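Local atomic coordinates of uncharacterized protein (PDB entry 4H0A), a protein that is of unknown function but belongs to the CAP (cysteine-rich secretory protein) family and carries a CAP-associated N-terminal region ahead of its CAP domain. Residues K196-V199 with E200-P203. Sequence-based numbering, arbitrary orientation.
Sequences KRPV and EQNP
At the turn that leads into helix 201-219, the chain folds back so that P198 and R197 meet the side chain of Q201. The turn is closed by a backbone hydrogen bond from Q201 N to P198 O (3.0 Å). A water donates to P198 O (2.8 Å) and accepts from N202 N (3.0 Å), linking the two. With CG anti to the backbone N (chi1 -169°) and the chain extended beyond it, Q201 crosses the R197 chain at a slant: its OE1 rests against P198 CD (3.6 Å), while its NE2 lies at the edge of the guanidinium, 3.6 Å from R197 NE. The amide and guanidinium planes are turned 64° apart. Q201 OE1 is hydrogen-bonded to R66 N, just after strand 61-65, and R197 NH2 forms a salt bridge with D314, in the connection between strands 306-312 and 315-322. On the E200 side, a bend at chi2 (88°) brings OE1 back to V199 CG1 (3.4 Å) and P198 CB. Farther along, P203 CD packs on V199 O (3.4 Å). The whole is a type I beta-turn, P198 to Q201, leading into a helix.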
ATOM      1  N   LYS A 196      -4.437  -2.367 -20.465  1.00 72.12           N
ATOM      2  CA  LYS A 196      -3.014  -2.005 -20.447  1.00 69.97           C
ATOM      3  C   LYS A 196      -2.711  -0.945 -19.378  1.00 67.65           C
ATOM      4  O   LYS A 196      -3.519  -0.033 -19.172  1.00 66.28           O
ATOM      5  CB  LYS A 196      -2.608  -1.471 -21.841  1.00 73.88           C
ATOM      6  CG  LYS A 196      -1.176  -0.956 -21.970  1.00 91.35           C
ATOM      7  CD  LYS A 196      -0.795  -0.749 -23.440  1.00104.03           C
ATOM      8  CE  LYS A 196       0.457   0.076 -23.634  1.00110.72           C
ATOM      9  NZ  LYS A 196       1.685  -0.652 -23.216  1.00119.12           N
ATOM     10  N   ARG A 197      -1.555  -1.066 -18.692  1.00 60.46           N
ATOM     11  CA  ARG A 197      -1.151  -0.056 -17.716  1.00 56.95           C
ATOM     12  C   ARG A 197      -0.724   1.207 -18.464  1.00 57.53           C
ATOM     13  O   ARG A 197       0.062   1.101 -19.409  1.00 57.23           O
ATOM     14  CB  ARG A 197       0.025  -0.539 -16.834  1.00 56.29           C
ATOM     15  CG  ARG A 197      -0.305  -1.702 -15.919  1.00 69.50           C
ATOM     16  CD  ARG A 197       0.857  -2.028 -14.992  1.00 82.71           C
ATOM     17  NE  ARG A 197       0.482  -3.006 -13.964  1.00 94.48           N
ATOM     18  CZ  ARG A 197       0.403  -4.325 -14.142  1.00112.31           C
ATOM     19  NH1 ARG A 197       0.683  -4.866 -15.326  1.00 99.01           N
ATOM     20  NH2 ARG A 197       0.045  -5.116 -13.137  1.00104.69           N
ATOM     21  N   PRO A 198      -1.166   2.414 -18.078  1.00 50.96           N
ATOM     22  CA  PRO A 198      -0.625   3.605 -18.755  1.00 49.77           C
ATOM     23  C   PRO A 198       0.869   3.758 -18.437  1.00 48.47           C
ATOM     24  O   PRO A 198       1.342   3.237 -17.417  1.00 44.95           O
ATOM     25  CB  PRO A 198      -1.459   4.757 -18.183  1.00 50.36           C
ATOM     26  CG  PRO A 198      -1.944   4.271 -16.878  1.00 53.82           C
ATOM     27  CD  PRO A 198      -2.076   2.776 -16.974  1.00 50.83           C
ATOM     28  N   VAL A 199       1.609   4.458 -19.317  1.00 43.38           N
ATOM     29  CA  VAL A 199       3.052   4.697 -19.162  1.00 42.48           C
ATOM     30  C   VAL A 199       3.392   5.342 -17.786  1.00 42.91           C
ATOM     31  O   VAL A 199       4.482   5.103 -17.261  1.00 42.21           O
ATOM     32  CB  VAL A 199       3.604   5.561 -20.347  1.00 47.58           C
ATOM     33  CG1 VAL A 199       3.062   6.995 -20.314  1.00 46.07           C
ATOM     34  CG2 VAL A 199       5.131   5.565 -20.371  1.00 48.07           C
ATOM     35  N   GLU A 200       2.474   6.145 -17.210  1.00 37.16           N
ATOM     36  CA  GLU A 200       2.707   6.807 -15.921  1.00 35.46           C
ATOM     37  C   GLU A 200       2.627   5.889 -14.736  1.00 38.77           C
ATOM     38  O   GLU A 200       3.107   6.273 -13.670  1.00 37.98           O
ATOM     39  CB  GLU A 200       1.676   7.927 -15.665  1.00 35.76           C
ATOM     40  CG  GLU A 200       1.725   9.094 -16.632  1.00 40.04           C
ATOM     41  CD  GLU A 200       0.880   8.950 -17.887  1.00 60.33           C
ATOM     42  OE1 GLU A 200       0.474   7.808 -18.207  1.00 48.65           O
ATOM     43  OE2 GLU A 200       0.656   9.976 -18.570  1.00 50.89           O
ATOM     44  N   GLN A 201       1.984   4.720 -14.860  1.00 36.44           N
ATOM     45  CA  GLN A 201       1.753   3.878 -13.689  1.00 35.35           C
ATOM     46  C   GLN A 201       3.043   3.368 -13.027  1.00 38.58           C
ATOM     47  O   GLN A 201       3.262   3.713 -11.886  1.00 38.28           O
ATOM     48  CB  GLN A 201       0.829   2.697 -14.019  1.00 37.47           C
ATOM     49  CG  GLN A 201       0.373   1.968 -12.747  1.00 45.18           C
ATOM     50  CD  GLN A 201      -0.697   0.934 -12.993  1.00 64.42           C
ATOM     51  OE1 GLN A 201      -1.561   1.087 -13.857  1.00 59.72           O
ATOM     52  NE2 GLN A 201      -0.716  -0.110 -12.188  1.00 57.59           N
ATOM     53  N   ASN A 202       3.863   2.543 -13.698  1.00 36.11           N
ATOM     54  CA  ASN A 202       5.085   1.986 -13.082  1.00 36.19           C
ATOM     55  C   ASN A 202       5.965   3.048 -12.380  1.00 36.40           C
ATOM     56  O   ASN A 202       6.252   2.874 -11.198  1.00 36.09           O
ATOM     57  CB  ASN A 202       5.929   1.224 -14.113  1.00 39.62           C
ATOM     58  CG  ASN A 202       5.377  -0.123 -14.526  1.00 59.70           C
ATOM     59  OD1 ASN A 202       4.533  -0.723 -13.849  1.00 52.19           O
ATOM     60  ND2 ASN A 202       5.879  -0.642 -15.646  1.00 55.41           N
ATOM     61  N   PRO A 203       6.380   4.162 -13.011  1.00 32.27           N
ATOM     62  CA  PRO A 203       7.226   5.126 -12.272  1.00 30.48           C
ATOM     63  C   PRO A 203       6.519   5.746 -11.060  1.00 33.16           C
ATOM     64  O   PRO A 203       7.177   6.046 -10.076  1.00 32.56           O
ATOM     65  CB  PRO A 203       7.575   6.197 -13.324  1.00 32.27           C
ATOM     66  CG  PRO A 203       6.632   5.985 -14.442  1.00 37.55           C
ATOM     67  CD  PRO A 203       6.202   4.561 -14.422  1.00 33.92           C
TER
HETATM   68  O   HOH W   1       3.666   1.895 -16.606  1.00 41.04           O